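Local structure of inositol monophosphatase (Zymomonas mobilis, 4N81) at residues G102-L107 with A212-I217; E140-R145 with E219-I224; W161-E166 with V202-K207. The protein probably hydrolyses phosphate monoesters such as inositol monophosphate with the help of magnesium ions. All coordinates share one frame; numbering follows the deposited sequence.

Contact 1: G102-L107 with A212-I217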
loop_
_atom_site.group_PDB
_atom_site.type_symbol
_atom_site.label_atom_id
_atom_site.label_comp_id
_atom_site.label_asym_id
_atom_site.label_seq_id
_atom_site.Cartn_x
_atom_site.Cartn_y
_atom_site.Cartn_z
ATOM N N GLY A 102 9.097 5.754 2.756
ATOM C CA GLY A 102 9.477 7.178 2.790
ATOM C C GLY A 102 10.838 7.406 3.432
ATOM O O GLY A 102 11.308 6.610 4.261
ATOM N N THR A 103 11.482 8.507 3.058
ATOM C CA THR A 103 12.671 8.936 3.779
ATOM C C THR A 103 12.154 9.679 5.006
ATOM O O THR A 103 11.304 10.569 4.893
ATOM C CB THR A 103 13.470 9.895 2.901
ATOM O OG1 THR A 103 13.955 9.180 1.751
ATOM C CG2 THR A 103 14.674 10.515 3.699
ATOM N N LEU A 104 12.694 9.364 6.178
ATOM C CA LEU A 104 12.345 10.108 7.393
ATOM C C LEU A 104 13.553 10.895 7.843
ATOM O O LEU A 104 14.648 10.318 7.965
ATOM C CB LEU A 104 11.967 9.128 8.511
ATOM C CG LEU A 104 10.855 8.124 8.190
ATOM C CD1 LEU A 104 10.478 7.269 9.421
ATOM C CD2 LEU A 104 9.618 8.927 7.735
ATOM N N ILE A 105 13.359 12.186 8.117
ATOM C CA ILE A 105 14.430 13.002 8.704
ATOM C C ILE A 105 13.855 13.694 9.949
ATOM O O ILE A 105 12.780 14.306 9.892
ATOM C CB ILE A 105 14.860 14.060 7.671
ATOM C CG1 ILE A 105 15.490 13.361 6.443
ATOM C CG2 ILE A 105 15.799 15.155 8.319
ATOM C CD1 ILE A 105 15.348 14.130 5.155
ATOM N N ALA A 106 14.581 13.683 11.050
ATOM C CA ALA A 106 14.054 14.354 12.224
ATOM C C ALA A 106 15.168 15.081 12.934
ATOM O O ALA A 106 16.320 14.666 12.842
ATOM C CB ALA A 106 13.432 13.338 13.149
ATOM N N LEU A 107 14.820 16.190 13.597
ATOM C CA LEU A 107 15.729 16.844 14.556
ATOM C C LEU A 107 15.111 16.630 15.946
ATOM O O LEU A 107 13.901 16.836 16.122
ATOM C CB LEU A 107 15.811 18.351 14.286
ATOM C CG LEU A 107 16.632 19.163 15.298
ATOM C CD1 LEU A 107 18.065 18.601 15.418
ATOM C CD2 LEU A 107 16.667 20.663 14.907
ATOM N N ALA A 212 10.733 8.941 15.077
ATOM C CA ALA A 212 11.118 10.286 15.502
ATOM C C ALA A 212 10.481 11.342 14.597
ATOM O O ALA A 212 9.889 12.299 15.097
ATOM C CB ALA A 212 12.675 10.452 15.479
ATOM N N ALA A 213 10.593 11.175 13.272
ATOM C CA ALA A 213 10.055 12.223 12.339
ATOM C C ALA A 213 8.521 12.293 12.412
ATOM O O ALA A 213 7.913 13.326 12.057
ATOM C CB ALA A 213 10.474 11.912 10.878
ATOM N N LEU A 214 7.897 11.168 12.753
ATOM C CA LEU A 214 6.435 11.125 12.664
ATOM C C LEU A 214 5.767 11.976 13.724
ATOM O O LEU A 214 4.650 12.508 13.517
ATOM C CB LEU A 214 5.947 9.691 12.832
ATOM C CG LEU A 214 6.648 8.653 11.941
ATOM C CD1 LEU A 214 6.135 7.305 12.307
ATOM C CD2 LEU A 214 6.411 8.946 10.444
ATOM N N VAL A 215 6.394 12.021 14.900
ATOM C CA VAL A 215 5.664 12.708 15.992
ATOM C C VAL A 215 5.271 14.208 15.725
ATOM O O VAL A 215 4.111 14.592 15.902
ATOM C CB VAL A 215 6.443 12.565 17.380
ATOM C CG1 VAL A 215 5.649 13.244 18.557
ATOM C CG2 VAL A 215 6.728 11.059 17.702
ATOM N N PRO A 216 6.227 15.060 15.314
ATOM C CA PRO A 216 5.868 16.463 15.029
ATOM C C PRO A 216 4.843 16.586 13.917
ATOM O O PRO A 216 4.028 17.515 13.926
ATOM C CB PRO A 216 7.210 17.108 14.612
ATOM C CG PRO A 216 8.253 16.177 15.097
ATOM C CD PRO A 216 7.670 14.811 15.118
ATOM N N ILE A 217 4.899 15.666 12.955
ATOM C CA ILE A 217 3.992 15.743 11.800
ATOM C C ILE A 217 2.564 15.433 12.248
ATOM O O ILE A 217 1.653 16.232 12.029
ATOM C CB ILE A 217 4.444 14.734 10.707
ATOM C CG1 ILE A 217 5.770 15.246 10.104
ATOM C CG2 ILE A 217 3.327 14.451 9.643
ATOM C CD1 ILE A 217 6.423 14.171 9.159
#
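Ala213 and Ala106 each lay a methyl over one face of a peptide unit of the other segment. The methyl of Ala213 sits above the peptide that joins Ile105 to Ala106, almost directly over the oxygen, with CB 3.5 Å from Ile105 O; the Ile105 side chain leaves from the opposite face. In return, the methyl of Ala106 lies directly over the nitrogen of the peptide between Ala212 and Ala213, with CB 3.6 Å from Ala213 N. The Ala212 methyl stands on that same face and meets its neighbour from the strand, CB of Ala212 to CB of Ala106, at 3.8 Å. Strands 81-86 and 112-120 flank strand 102-109 in the sheet, with Ala106 hydrogen-bonded through its backbone to Val84 and Ile105 to Ile117.

One step up the same side of the strand, Leu104 carries the contact on toward helix 214-220. Its CB is 3.9 Å from Ala213 CB. Leu104 CG stands beside its own backbone N (chi1 -55°), and from there CD2 meets CD2 of Leu214 at 4.2 Å, the two side chains slanting across each other. Cys187 and Ile118 touch both leucines.

Across the sheet, Ile105 packs on helix 7-24, so the strand is covered on both faces, an arrangement in keeping with the layered alpha/beta fold of this family. Leu104 also touches Asp86, a predicted magnesium ligand to which its backbone is bonded.

No hydrogen bond crosses between the segments. The small alanine side chains let the backbones close to 4.5 Å between the CA atoms of Ala106 and Ala213, and the join rests on buried apolar contact, right beside the acidic residues that probably hold the metal.

Contact 2: E140-R145 with E219-I224; sequences EVIHTR and EGAGGI
Thr144 and Ala221 each send CB toward the other segment, and Thr144 CG2 comes to rest 3.8 Å from Ala221 CB. The threonine lays both of its branches over one face of the peptide between Gly222 and Gly223. The hydroxyl OG1 stands directly above Gly222 C at 3.5 Å, while CG2 hangs over the nitrogen, 3.6 Å from Gly223 N. A chi1 of 61° sets OG1 between the threonine's own N and carbonyl carbon and leaves CG2 beside the N, which is what spreads the two branches across the peptide. The hydroxyl is also hydrogen-bonded to Gly245 O.

The surface it covers is the end of helix 214-220, closed by a Schellman motif: Gly222, with a positive phi, is the first residue to leave helical phi/psi, and its N bonds back to Glu219 O. The passing chain takes up the carbonyl of Ala221. Thr144 N donates to Ala221 O at 3.0 Å, nearly straight at the hydrogen (170°), from a position tilted 33° from the carbonyl plane. That same oxygen receives a CA-H contact from His143, whose CB points away from the helix end.

Ile142 approaches the alanine methyl from a different direction and more loosely, its CG1 4.4 Å from Ala221 CB. Thr135 of the neighbouring strand 133-137 and Ser194 of helix 187-194 touch both side chains. A water donates to Ile142 O and to Gly220 O, each at 2.8 Å, tying Gly220 to the chain that leaves strand 140-141.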
loop_
_atom_site.group_PDB
_atom_site.type_symbol
_atom_site.label_atom_id
_atom_site.label_comp_id
_atom_site.label_asym_id
_atom_site.label_seq_id
_atom_site.Cartn_x
_atom_site.Cartn_y
_atom_site.Cartn_z
ATOM N N GLU A 140 1.026 22.744 1.896
ATOM C CA GLU A 140 -0.280 23.187 2.412
ATOM C C GLU A 140 -0.570 22.714 3.840
ATOM O O GLU A 140 -0.276 21.586 4.158
ATOM C CB GLU A 140 -1.398 22.675 1.488
ATOM C CG GLU A 140 -1.318 23.258 0.060
ATOM C CD GLU A 140 -1.638 24.749 0.030
ATOM O OE1 GLU A 140 -0.897 25.527 -0.626
ATOM O OE2 GLU A 140 -2.633 25.156 0.670
ATOM N N VAL A 141 -1.203 23.549 4.668
ATOM C CA VAL A 141 -1.533 23.132 6.038
ATOM C C VAL A 141 -2.539 21.988 5.974
ATOM O O VAL A 141 -3.460 22.031 5.150
ATOM C CB VAL A 141 -2.125 24.272 6.856
ATOM C CG1 VAL A 141 -2.589 23.758 8.252
ATOM C CG2 VAL A 141 -1.071 25.350 7.027
ATOM N N ILE A 142 -2.398 20.998 6.857
ATOM C CA ILE A 142 -3.303 19.862 6.850
ATOM C C ILE A 142 -3.802 19.572 8.256
ATOM O O ILE A 142 -3.204 20.028 9.244
ATOM C CB ILE A 142 -2.614 18.584 6.274
ATOM C CG1 ILE A 142 -1.384 18.220 7.123
ATOM C CG2 ILE A 142 -2.283 18.797 4.733
ATOM C CD1 ILE A 142 -0.868 16.727 6.816
ATOM N N HIS A 143 -4.908 18.820 8.329
ATOM C CA HIS A 143 -5.582 18.576 9.582
ATOM C C HIS A 143 -6.011 17.105 9.678
ATOM O O HIS A 143 -6.594 16.564 8.740
ATOM C CB HIS A 143 -6.871 19.436 9.630
ATOM C CG HIS A 143 -6.594 20.910 9.632
ATOM N ND1 HIS A 143 -6.592 21.673 8.481
ATOM C CD2 HIS A 143 -6.279 21.751 10.645
ATOM C CE1 HIS A 143 -6.298 22.925 8.789
ATOM N NE2 HIS A 143 -6.113 23.001 10.095
ATOM N N THR A 144 -5.819 16.527 10.866
ATOM C CA THR A 144 -6.426 15.234 11.173
ATOM C C THR A 144 -7.953 15.433 11.259
ATOM O O THR A 144 -8.435 16.591 11.292
ATOM C CB THR A 144 -5.959 14.693 12.481
ATOM O OG1 THR A 144 -6.323 15.603 13.545
ATOM C CG2 THR A 144 -4.390 14.460 12.457
ATOM N N ARG A 145 -8.696 14.334 11.123
ATOM C CA ARG A 145 -10.148 14.393 11.310
ATOM C C ARG A 145 -10.568 13.905 12.655
ATOM O O ARG A 145 -9.812 13.190 13.358
ATOM C CB ARG A 145 -10.872 13.573 10.253
ATOM C CG ARG A 145 -10.659 12.022 10.409
ATOM C CD ARG A 145 -11.383 11.307 9.226
ATOM N NE ARG A 145 -11.191 9.853 9.330
ATOM C CZ ARG A 145 -11.206 9.036 8.274
ATOM N NH1 ARG A 145 -11.521 9.517 7.068
ATOM N NH2 ARG A 145 -10.990 7.731 8.461
ATOM N N GLU A 219 1.396 15.441 15.392
ATOM C CA GLU A 219 0.945 16.356 16.425
ATOM C C GLU A 219 0.641 17.723 15.847
ATOM O O GLU A 219 -0.342 18.322 16.248
ATOM C CB GLU A 219 1.899 16.348 17.677
ATOM C CG GLU A 219 1.857 14.874 18.322
ATOM C CD GLU A 219 2.112 14.730 19.854
ATOM O OE1 GLU A 219 3.022 15.484 20.251
ATOM O OE2 GLU A 219 1.437 13.843 20.619
ATOM N N GLY A 220 1.410 18.170 14.835
ATOM C CA GLY A 220 1.205 19.502 14.280
ATOM C C GLY A 220 0.040 19.476 13.314
ATOM O O GLY A 220 -0.403 20.552 12.847
ATOM N N ALA A 221 -0.430 18.266 12.972
ATOM C CA ALA A 221 -1.707 18.134 12.217
ATOM C C ALA A 221 -2.937 18.118 13.137
ATOM O O ALA A 221 -4.061 18.125 12.677
ATOM C CB ALA A 221 -1.699 16.891 11.268
ATOM N N GLY A 222 -2.719 18.126 14.447
ATOM C CA GLY A 222 -3.857 18.084 15.355
ATOM C C GLY A 222 -4.044 16.711 16.009
ATOM O O GLY A 222 -4.946 16.532 16.855
ATOM N N GLY A 223 -3.201 15.748 15.642
ATOM C CA GLY A 223 -3.313 14.405 16.226
ATOM C C GLY A 223 -2.517 14.211 17.509
ATOM O O GLY A 223 -2.011 15.159 18.119
ATOM N N ILE A 224 -2.432 12.963 17.949
ATOM C CA ILE A 224 -1.694 12.697 19.169
ATOM C C ILE A 224 -0.914 11.406 18.888
ATOM O O ILE A 224 -1.410 10.501 18.230
ATOM C CB ILE A 224 -2.641 12.535 20.390
ATOM C CG1 ILE A 224 -1.872 12.138 21.665
ATOM C CG2 ILE A 224 -3.740 11.481 20.149
ATOM C CD1 ILE A 224 -2.797 12.436 22.945
HETATM O O HOH W 1 -2.615 21.674 11.481
#

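Contact 3: W161-E166 with V202-K207; sequences WLFEKE and VEQGLK
Gln204 reaches across to the backbone of Glu164 with a fully extended side chain: CG is anti to the backbone N (chi1 179°), and the chain stays stretched beyond it. Its OE1 accepts from Glu164 N at 2.8 Å, the donor lying 42° out of the amide plane. Glu164, also extended beyond CG, lays its carboxylate over a face of the same amide. The two side chains run at about a right angle, yet their flat ends stack with planes only 9° apart, Glu164 CD being 3.7 Å from Gln204 NE2. That nitrogen is hydrogen-bonded to Glu240 OE2, so the amide is held at both ends and its rotation fixed; two carboxylates close to the NH2 would be expected to polarise it.

Phe163 lies on the side of the amide plane opposite the Glu164 carboxylate. Its CG stands beside its own backbone N, and the ring passes obliquely by the glutamine stem, CD1 3.6 Å from Gln204 CB. The tip of the ring, CZ, meets Val202 O at 3.4 Å, with the oxygen close to the ring plane at the edge.

Phe171 of helix 165-175 meets the Phe163 ring, and Trp228 touches Phe163, Val202 and Gln204. The contact thus fastens the loop leading into that helix onto the end of strand 200-203, which lies between strands 154-157 and 241-244.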
loop_
_atom_site.group_PDB
_atom_site.type_symbol
_atom_site.label_atom_id
_atom_site.label_comp_id
_atom_site.label_asym_id
_atom_site.label_seq_id
_atom_site.Cartn_x
_atom_site.Cartn_y
_atom_site.Cartn_z
ATOM N N TRP A 161 1.951 -9.560 12.100
ATOM C CA TRP A 161 3.079 -10.411 12.453
ATOM C C TRP A 161 4.344 -9.648 12.846
ATOM O O TRP A 161 5.367 -10.269 13.163
ATOM C CB TRP A 161 3.331 -11.466 11.341
ATOM C CG TRP A 161 2.043 -12.170 11.019
ATOM C CD1 TRP A 161 1.334 -12.976 11.847
ATOM C CD2 TRP A 161 1.289 -12.086 9.798
ATOM N NE1 TRP A 161 0.191 -13.419 11.212
ATOM C CE2 TRP A 161 0.158 -12.898 9.947
ATOM C CE3 TRP A 161 1.493 -11.440 8.581
ATOM C CZ2 TRP A 161 -0.791 -13.061 8.925
ATOM C CZ3 TRP A 161 0.539 -11.612 7.570
ATOM C CH2 TRP A 161 -0.570 -12.397 7.759
ATOM N N LEU A 162 4.305 -8.313 12.787
ATOM C CA LEU A 162 5.431 -7.538 13.275
ATOM C C LEU A 162 5.351 -7.235 14.794
ATOM O O LEU A 162 6.249 -6.603 15.352
ATOM C CB LEU A 162 5.608 -6.263 12.456
ATOM C CG LEU A 162 6.130 -6.535 11.040
ATOM C CD1 LEU A 162 6.147 -5.164 10.348
ATOM C CD2 LEU A 162 7.545 -7.091 11.202
ATOM N N PHE A 163 4.268 -7.658 15.438
ATOM C CA PHE A 163 4.123 -7.608 16.891
ATOM C C PHE A 163 4.813 -8.786 17.578
ATOM O O PHE A 163 4.974 -9.855 16.974
ATOM C CB PHE A 163 2.632 -7.615 17.284
ATOM C CG PHE A 163 1.874 -6.347 16.873
ATOM C CD1 PHE A 163 1.571 -5.351 17.820
ATOM C CD2 PHE A 163 1.465 -6.161 15.538
ATOM C CE1 PHE A 163 0.889 -4.166 17.459
ATOM C CE2 PHE A 163 0.758 -4.940 15.158
ATOM C CZ PHE A 163 0.483 -3.961 16.101
ATOM N N GLU A 164 5.120 -8.603 18.865
ATOM C CA GLU A 164 5.450 -9.696 19.784
ATOM C C GLU A 164 4.193 -10.543 19.974
ATOM O O GLU A 164 3.066 -10.134 19.646
ATOM C CB GLU A 164 5.928 -9.131 21.150
ATOM C CG GLU A 164 7.164 -8.249 20.988
ATOM C CD GLU A 164 7.551 -7.457 22.231
ATOM O OE1 GLU A 164 8.329 -6.469 22.070
ATOM O OE2 GLU A 164 7.080 -7.803 23.353
ATOM N N LYS A 165 4.376 -11.766 20.430
ATOM C CA LYS A 165 3.236 -12.637 20.613
ATOM C C LYS A 165 2.097 -12.055 21.460
ATOM O O LYS A 165 0.944 -12.120 21.035
ATOM C CB LYS A 165 3.714 -13.949 21.243
ATOM C CG LYS A 165 2.635 -14.956 21.475
ATOM C CD LYS A 165 3.259 -16.270 22.033
ATOM C CE LYS A 165 2.329 -17.471 21.887
ATOM N NZ LYS A 165 1.096 -17.347 22.716
ATOM N N GLU A 166 2.368 -11.491 22.633
ATOM C CA GLU A 166 1.288 -10.809 23.359
ATOM C C GLU A 166 0.764 -9.555 22.643
ATOM O O GLU A 166 -0.462 -9.240 22.701
ATOM C CB GLU A 166 1.744 -10.424 24.755
ATOM C CG GLU A 166 2.065 -11.614 25.640
ATOM C CD GLU A 166 2.854 -11.213 26.873
ATOM O OE1 GLU A 166 2.761 -10.031 27.290
ATOM O OE2 GLU A 166 3.570 -12.084 27.421
ATOM N N VAL A 202 -1.498 1.682 15.202
ATOM C CA VAL A 202 -0.932 1.043 16.394
ATOM C C VAL A 202 0.150 0.096 15.912
ATOM O O VAL A 202 -0.130 -0.792 15.094
ATOM C CB VAL A 202 -2.017 0.229 17.173
ATOM C CG1 VAL A 202 -1.364 -0.607 18.322
ATOM C CG2 VAL A 202 -3.077 1.202 17.724
ATOM N N GLU A 203 1.379 0.276 16.423
ATOM C CA GLU A 203 2.483 -0.570 16.033
ATOM C C GLU A 203 3.352 -0.901 17.222
ATOM O O GLU A 203 3.345 -0.197 18.256
ATOM C CB GLU A 203 3.336 0.094 14.934
ATOM C CG GLU A 203 2.493 0.200 13.598
ATOM C CD GLU A 203 3.288 0.687 12.389
ATOM O OE1 GLU A 203 4.140 1.580 12.546
ATOM O OE2 GLU A 203 3.033 0.177 11.286
ATOM N N GLN A 204 4.179 -1.919 17.015
ATOM C CA GLN A 204 5.115 -2.349 18.070
ATOM C C GLN A 204 6.417 -2.755 17.414
ATOM O O GLN A 204 6.412 -3.242 16.264
ATOM C CB GLN A 204 4.506 -3.555 18.820
ATOM C CG GLN A 204 5.394 -4.125 19.951
ATOM C CD GLN A 204 4.710 -5.264 20.691
ATOM O OE1 GLN A 204 4.229 -6.185 20.075
ATOM N NE2 GLN A 204 4.616 -5.164 22.029
ATOM N N GLY A 205 7.533 -2.592 18.134
ATOM C CA GLY A 205 8.822 -3.030 17.615
ATOM C C GLY A 205 9.546 -2.005 16.768
ATOM O O GLY A 205 10.583 -2.314 16.196
ATOM N N LEU A 206 9.054 -0.769 16.704
ATOM C CA LEU A 206 9.768 0.271 15.926
ATOM C C LEU A 206 11.085 0.720 16.602
ATOM O O LEU A 206 11.212 0.655 17.854
ATOM C CB LEU A 206 8.873 1.525 15.766
ATOM C CG LEU A 206 7.825 1.458 14.643
ATOM C CD1 LEU A 206 6.933 0.304 14.704
ATOM C CD2 LEU A 206 7.004 2.750 14.690
ATOM N N LYS A 207 12.059 1.138 15.781
ATOM C CA LYS A 207 13.299 1.778 16.243
ATOM C C LYS A 207 13.073 3.280 16.250
ATOM O O LYS A 207 12.165 3.719 15.589
ATOM C CB LYS A 207 14.447 1.431 15.275
ATOM C CG LYS A 207 14.612 -0.082 15.123
ATOM C CD LYS A 207 14.994 -0.708 16.447
ATOM C CE LYS A 207 15.125 -2.270 16.351
ATOM N NZ LYS A 207 13.830 -3.016 16.590
#

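Overall arrangement
Contacts 1 and 2 share helix 214-220: residues 212-217 lead into it and lie on strand 102-109, and residues 219-224 close its end under the chain leaving strand 140-141. Both reach the larger sheet, which holds strand 102-109, their centres 14 Å apart, and their segments alternate along the chain. Contact 3 belongs to the other sheet, which residues 219-224 also enter, at strand 224-226; it is 19 Å from contact 1 and 25 Å from contact 2 between centres. Its segments both fall between the two halves of each of the other contacts. Predicted magnesium ligands lie near contacts 1 and 3: Asp86 and Asp89 beside contact 1, and Asp210 just after residues 202-207.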